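Local coordinates for protein Uly1 (Catenovulum maritimum, PDB 7DRQ) that probably cleaves the algal polysaccharide ulvan by the lyase mechanism, as a calcium-binding member of polysaccharide lyase family 24, at residues A[205-215]-A[265-273]. Residues are numbered along the deposited sequence; the frame is centred on the assembly and turned at random.
Sequences TFFTSHDGDLF and KMKYADGKI
Tyr268 and Phe207 carry the packing between two neighbouring blades of the beta-propeller, where the hairpin of 205-215 faces that of 265-273. The Tyr268 ring lies flat against the backbone at Ser209, whose CA stands 3.5 Å from the ring centroid, a CH-pi contact over its centre, while Ser209 CB reaches over the same face to Tyr268 CE1. The phenol edge points at the face of His210 in a T-shaped pair with planes at 83°, and Tyr268 OH accepts a weak but fairly straight bond (3.3 Å) from His210 N. Replacing Tyr268 by alanine would probably cost that amide this acceptor, uncover the backbone at Ser209 and leave the imidazole with less to hold its face. Deeper in, the Phe207 ring has CZ 3.4 Å from CE of selenomethionine Met266 and CE2 3.6 Å from Ile273 CG1. With CG between backbone N and carbonyl carbon (chi1 51°), this ring folds flat over its own hairpin, Phe215 CB against one face, and meets Met266 and Ile273 from there. Ile273 CD1 rests over one face of Phe215, 3.8 Å from the ring centroid. Met266 also packs on Val228 and Phe230 of strand 225-234, in the same blade as 205-215. Two turns shape the outer end: type I from Ser209 to Gly212, after which Asp213 N donates back to Ser209 OG, and type I' from Ala269 to Lys272. One water bridges them, accepting from Gly271 N at 2.9 Å and, weakly, from His210 NE2.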
ATOM      1  N   THR A 205      -2.321  -3.673  -3.688  1.00 10.17           N
ATOM      2  CA  THR A 205      -1.574  -4.270  -2.586  1.00 13.16           C
ATOM      3  C   THR A 205      -1.781  -5.775  -2.621  1.00 10.78           C
ATOM      4  O   THR A 205      -2.905  -6.242  -2.413  1.00 11.48           O
ATOM      5  CB  THR A 205      -2.016  -3.702  -1.234  1.00 12.46           C
ATOM      6  OG1 THR A 205      -1.821  -2.284  -1.230  1.00 13.74           O
ATOM      7  CG2 THR A 205      -1.178  -4.313  -0.100  1.00 11.78           C
ATOM      8  N   PHE A 206      -0.709  -6.519  -2.878  1.00 11.94           N
ATOM      9  CA  PHE A 206      -0.741  -7.972  -2.880  1.00 11.38           C
ATOM     10  C   PHE A 206      -0.467  -8.524  -1.485  1.00 12.60           C
ATOM     11  O   PHE A 206       0.201  -7.896  -0.659  1.00 15.02           O
ATOM     12  CB  PHE A 206       0.314  -8.546  -3.832  1.00  8.51           C
ATOM     13  CG  PHE A 206       0.154  -8.146  -5.280  1.00 10.03           C
ATOM     14  CD1 PHE A 206      -0.672  -8.877  -6.133  1.00  8.78           C
ATOM     15  CD2 PHE A 206       0.917  -7.110  -5.811  1.00 11.69           C
ATOM     16  CE1 PHE A 206      -0.774  -8.542  -7.476  1.00 10.51           C
ATOM     17  CE2 PHE A 206       0.825  -6.773  -7.146  1.00 12.65           C
ATOM     18  CZ  PHE A 206      -0.028  -7.490  -7.986  1.00 11.73           C
ATOM     19  N   PHE A 207      -0.951  -9.738  -1.243  1.00 11.10           N
ATOM     20  CA  PHE A 207      -0.555 -10.487  -0.060  1.00 15.65           C
ATOM     21  C   PHE A 207      -0.569 -11.971  -0.401  1.00 14.00           C
ATOM     22  O   PHE A 207      -1.219 -12.398  -1.357  1.00 13.83           O
ATOM     23  CB  PHE A 207      -1.456 -10.194   1.153  1.00 14.04           C
ATOM     24  CG  PHE A 207      -2.936 -10.310   0.885  1.00 17.47           C
ATOM     25  CD1 PHE A 207      -3.650  -9.238   0.356  1.00 16.40           C
ATOM     26  CD2 PHE A 207      -3.627 -11.483   1.194  1.00 13.81           C
ATOM     27  CE1 PHE A 207      -5.012  -9.332   0.128  1.00 16.93           C
ATOM     28  CE2 PHE A 207      -4.998 -11.584   0.976  1.00 16.45           C
ATOM     29  CZ  PHE A 207      -5.689 -10.519   0.434  1.00 18.13           C
ATOM     30  N   THR A 208       0.163 -12.752   0.394  1.00 13.22           N
ATOM     31  CA  THR A 208       0.325 -14.181   0.157  1.00 14.70           C
ATOM     32  C   THR A 208      -0.013 -14.964   1.417  1.00 15.84           C
ATOM     33  O   THR A 208       0.181 -14.490   2.536  1.00 13.03           O
ATOM     34  CB  THR A 208       1.755 -14.540  -0.285  1.00 15.14           C
ATOM     35  OG1 THR A 208       2.702 -14.032   0.667  1.00 16.91           O
ATOM     36  CG2 THR A 208       2.066 -13.916  -1.631  1.00 15.32           C
ATOM     37  N   SER A 209      -0.485 -16.186   1.221  1.00 11.37           N
ATOM     38  CA  SER A 209      -0.814 -17.058   2.337  1.00 12.90           C
ATOM     39  C   SER A 209       0.348 -17.995   2.667  1.00 17.81           C
ATOM     40  O   SER A 209       1.353 -18.063   1.956  1.00 20.46           O
ATOM     41  CB  SER A 209      -2.063 -17.869   2.016  1.00 14.91           C
ATOM     42  OG  SER A 209      -1.737 -18.896   1.091  1.00 17.74           O
ATOM     43  N   HIS A 210       0.177 -18.742   3.763  1.00 19.76           N
ATOM     44  CA  HIS A 210       1.182 -19.707   4.206  1.00 24.34           C
ATOM     45  C   HIS A 210       1.520 -20.701   3.105  1.00 24.13           C
ATOM     46  O   HIS A 210       2.695 -20.960   2.813  1.00 24.62           O
ATOM     47  CB  HIS A 210       0.664 -20.458   5.434  1.00 24.57           C
ATOM     48  CG  HIS A 210       0.746 -19.676   6.707  1.00 30.22           C
ATOM     49  ND1 HIS A 210      -0.064 -19.939   7.793  1.00 30.84           N
ATOM     50  CD2 HIS A 210       1.550 -18.648   7.074  1.00 33.28           C
ATOM     51  CE1 HIS A 210       0.236 -19.103   8.773  1.00 29.71           C
ATOM     52  NE2 HIS A 210       1.214 -18.313   8.365  1.00 27.03           N
ATOM     53  N   ASP A 211       0.493 -21.264   2.485  1.00 21.41           N
ATOM     54  CA  ASP A 211       0.611 -22.292   1.460  1.00 25.03           C
ATOM     55  C   ASP A 211       0.980 -21.737   0.090  1.00 26.15           C
ATOM     56  O   ASP A 211       1.000 -22.503  -0.883  1.00 26.50           O
ATOM     57  CB  ASP A 211      -0.702 -23.064   1.363  1.00 23.22           C
ATOM     58  CG  ASP A 211      -0.937 -23.951   2.563  1.00 29.28           C
ATOM     59  OD1 ASP A 211      -0.023 -24.049   3.413  1.00 32.63           O
ATOM     60  OD2 ASP A 211      -2.027 -24.545   2.656  1.00 33.04           O
ATOM     61  N   GLY A 212       1.257 -20.442  -0.018  1.00 18.40           N
ATOM     62  CA  GLY A 212       1.723 -19.884  -1.271  1.00 19.15           C
ATOM     63  C   GLY A 212       0.651 -19.397  -2.219  1.00 17.18           C
ATOM     64  O   GLY A 212       0.946 -19.180  -3.398  1.00 14.62           O
ATOM     65  N   ASP A 213      -0.583 -19.224  -1.754  1.00 15.89           N
ATOM     66  CA  ASP A 213      -1.581 -18.558  -2.577  1.00 12.93           C
ATOM     67  C   ASP A 213      -1.306 -17.064  -2.614  1.00 13.01           C
ATOM     68  O   ASP A 213      -0.801 -16.482  -1.652  1.00 14.92           O
ATOM     69  CB  ASP A 213      -2.990 -18.815  -2.048  1.00 16.33           C
ATOM     70  CG  ASP A 213      -3.596 -20.088  -2.623  1.00 21.51           C
ATOM     71  OD1 ASP A 213      -3.445 -20.327  -3.843  1.00 18.77           O
ATOM     72  OD2 ASP A 213      -4.194 -20.850  -1.845  1.00 22.31           O
ATOM     73  N   LEU A 214      -1.615 -16.450  -3.747  1.00 10.93           N
ATOM     74  CA  LEU A 214      -1.344 -15.039  -3.981  1.00 12.22           C
ATOM     75  C   LEU A 214      -2.664 -14.315  -4.189  1.00 14.19           C
ATOM     76  O   LEU A 214      -3.523 -14.784  -4.950  1.00 13.33           O
ATOM     77  CB  LEU A 214      -0.444 -14.844  -5.201  1.00  9.90           C
ATOM     78  CG  LEU A 214      -0.234 -13.406  -5.672  1.00 10.94           C
ATOM     79  CD1 LEU A 214       0.439 -12.565  -4.591  1.00 13.55           C
ATOM     80  CD2 LEU A 214       0.608 -13.396  -6.952  1.00 13.87           C
ATOM     81  N   PHE A 215      -2.826 -13.184  -3.512  1.00 10.62           N
ATOM     82  CA  PHE A 215      -4.058 -12.405  -3.568  1.00 10.70           C
ATOM     83  C   PHE A 215      -3.733 -10.947  -3.853  1.00 12.72           C
ATOM     84  O   PHE A 215      -2.607 -10.486  -3.645  1.00 13.04           O
ATOM     85  CB  PHE A 215      -4.849 -12.469  -2.257  1.00 11.51           C
ATOM     86  CG  PHE A 215      -5.192 -13.857  -1.808  1.00 12.77           C
ATOM     87  CD1 PHE A 215      -4.297 -14.603  -1.060  1.00 13.19           C
ATOM     88  CD2 PHE A 215      -6.442 -14.402  -2.098  1.00 14.45           C
ATOM     89  CE1 PHE A 215      -4.625 -15.886  -0.631  1.00 13.62           C
ATOM     90  CE2 PHE A 215      -6.775 -15.669  -1.663  1.00 14.89           C
ATOM     91  CZ  PHE A 215      -5.870 -16.416  -0.936  1.00 14.80           C
ATOM     92  N   LYS A 265      -6.655  -1.536   4.912  1.00 12.08           N
ATOM     93  CA  LYS A 265      -5.829  -2.474   4.168  1.00 13.29           C
ATOM     94  C   LYS A 265      -6.144  -3.888   4.618  1.00 13.47           C
ATOM     95  O   LYS A 265      -6.322  -4.140   5.816  1.00 11.04           O
ATOM     96  CB  LYS A 265      -4.343  -2.178   4.371  1.00 16.52           C
ATOM     97  CG  LYS A 265      -3.441  -2.920   3.389  1.00 24.71           C
ATOM     98  CD  LYS A 265      -2.051  -2.298   3.326  1.00 29.10           C
ATOM     99  CE  LYS A 265      -2.113  -0.803   3.102  1.00 32.96           C
ATOM    100  NZ  LYS A 265      -0.731  -0.247   3.005  1.00 32.36           N
HETATM  101  N   MSE A 266      -6.234  -4.794   3.646  1.00 12.02           N
HETATM  102  CA  MSE A 266      -6.309  -6.214   3.915  1.00 10.32           C
HETATM  103  C   MSE A 266      -4.896  -6.747   4.031  1.00 12.31           C
HETATM  104  O   MSE A 266      -3.983  -6.273   3.341  1.00 11.25           O
HETATM  105  CB  MSE A 266      -7.051  -6.964   2.799  1.00 12.32           C
HETATM  106  CG  MSE A 266      -8.428  -6.446   2.541  1.00 12.21           C
HETATM  107 SE   MSE A 266      -9.293  -7.547   1.151  0.70 18.56          SE
HETATM  108  CE  MSE A 266      -8.632  -9.197   1.584  1.00  7.37           C
ATOM    109  N   LYS A 267      -4.709  -7.706   4.930  1.00 11.24           N
ATOM    110  CA  LYS A 267      -3.424  -8.364   5.103  1.00 11.08           C
ATOM    111  C   LYS A 267      -3.660  -9.829   5.399  1.00 11.46           C
ATOM    112  O   LYS A 267      -4.729 -10.223   5.867  1.00 12.26           O
ATOM    113  CB  LYS A 267      -2.608  -7.771   6.259  1.00 10.48           C
ATOM    114  CG  LYS A 267      -2.341  -6.287   6.165  1.00 12.02           C
ATOM    115  CD  LYS A 267      -1.562  -5.825   7.407  1.00 14.41           C
ATOM    116  CE  LYS A 267      -1.504  -4.312   7.477  1.00 13.13           C
ATOM    117  NZ  LYS A 267      -0.499  -3.843   8.502  1.00 12.23           N
ATOM    118  N   TYR A 268      -2.635 -10.638   5.147  1.00  9.30           N
ATOM    119  CA  TYR A 268      -2.608 -11.999   5.656  1.00 10.01           C
ATOM    120  C   TYR A 268      -1.879 -11.956   6.991  1.00 13.13           C
ATOM    121  O   TYR A 268      -0.711 -11.549   7.050  1.00 11.52           O
ATOM    122  CB  TYR A 268      -1.911 -12.938   4.679  1.00 11.09           C
ATOM    123  CG  TYR A 268      -2.031 -14.395   5.033  1.00 11.13           C
ATOM    124  CD1 TYR A 268      -3.163 -15.127   4.682  1.00 10.75           C
ATOM    125  CD2 TYR A 268      -0.998 -15.054   5.686  1.00 12.74           C
ATOM    126  CE1 TYR A 268      -3.267 -16.479   4.994  1.00 14.25           C
ATOM    127  CE2 TYR A 268      -1.090 -16.388   5.997  1.00 15.14           C
ATOM    128  CZ  TYR A 268      -2.208 -17.103   5.646  1.00 14.47           C
ATOM    129  OH  TYR A 268      -2.254 -18.441   5.966  1.00 16.12           O
ATOM    130  N   ALA A 269      -2.575 -12.325   8.059  1.00 10.31           N
ATOM    131  CA  ALA A 269      -2.053 -12.151   9.410  1.00 12.12           C
ATOM    132  C   ALA A 269      -2.507 -13.326  10.251  1.00 12.87           C
ATOM    133  O   ALA A 269      -3.685 -13.705  10.194  1.00 11.26           O
ATOM    134  CB  ALA A 269      -2.547 -10.840  10.034  1.00 13.64           C
ATOM    135  N   ASP A 270      -1.577 -13.902  11.012  1.00 10.73           N
ATOM    136  CA  ASP A 270      -1.823 -15.102  11.809  1.00 12.24           C
ATOM    137  C   ASP A 270      -2.663 -16.119  11.040  1.00 12.72           C
ATOM    138  O   ASP A 270      -3.706 -16.580  11.506  1.00 11.46           O
ATOM    139  CB  ASP A 270      -2.485 -14.759  13.143  1.00 12.01           C
ATOM    140  CG  ASP A 270      -2.447 -15.927  14.130  1.00 13.49           C
ATOM    141  OD1 ASP A 270      -1.563 -16.791  13.957  1.00 12.25           O
ATOM    142  OD2 ASP A 270      -3.299 -15.992  15.052  1.00 12.03           O
ATOM    143  N   GLY A 271      -2.207 -16.442   9.825  1.00 11.19           N
ATOM    144  CA  GLY A 271      -2.796 -17.518   9.046  1.00 12.60           C
ATOM    145  C   GLY A 271      -4.151 -17.241   8.434  1.00 13.54           C
ATOM    146  O   GLY A 271      -4.816 -18.186   7.987  1.00 14.43           O
ATOM    147  N   LYS A 272      -4.599 -15.988   8.401  1.00 12.26           N
ATOM    148  CA  LYS A 272      -5.917 -15.673   7.868  1.00 10.94           C
ATOM    149  C   LYS A 272      -5.880 -14.374   7.079  1.00  9.91           C
ATOM    150  O   LYS A 272      -5.097 -13.472   7.360  1.00 11.00           O
ATOM    151  CB  LYS A 272      -6.973 -15.537   8.968  1.00 11.82           C
ATOM    152  CG  LYS A 272      -7.139 -16.778   9.830  1.00 12.54           C
ATOM    153  CD  LYS A 272      -8.221 -16.589  10.891  1.00 12.18           C
ATOM    154  CE  LYS A 272      -8.257 -17.814  11.810  1.00 10.77           C
ATOM    155  NZ  LYS A 272      -9.265 -17.656  12.886  1.00  9.94           N
ATOM    156  N   ILE A 273      -6.763 -14.290   6.098  1.00 11.98           N
ATOM    157  CA  ILE A 273      -7.018 -13.042   5.395  1.00 10.42           C
ATOM    158  C   ILE A 273      -7.903 -12.170   6.276  1.00 11.65           C
ATOM    159  O   ILE A 273      -8.950 -12.621   6.744  1.00 10.43           O
ATOM    160  CB  ILE A 273      -7.682 -13.328   4.041  1.00 10.11           C
ATOM    161  CG1 ILE A 273      -6.684 -14.012   3.112  1.00 13.04           C
ATOM    162  CG2 ILE A 273      -8.204 -12.063   3.424  1.00 10.50           C
ATOM    163  CD1 ILE A 273      -7.338 -14.664   1.900  1.00 13.40           C
TER
HETATM  164  O   HOH W   1       0.548  -1.033   0.016  1.00 31.09           O
HETATM  165  O   HOH W   2       0.605 -15.720   9.307  1.00 17.04           O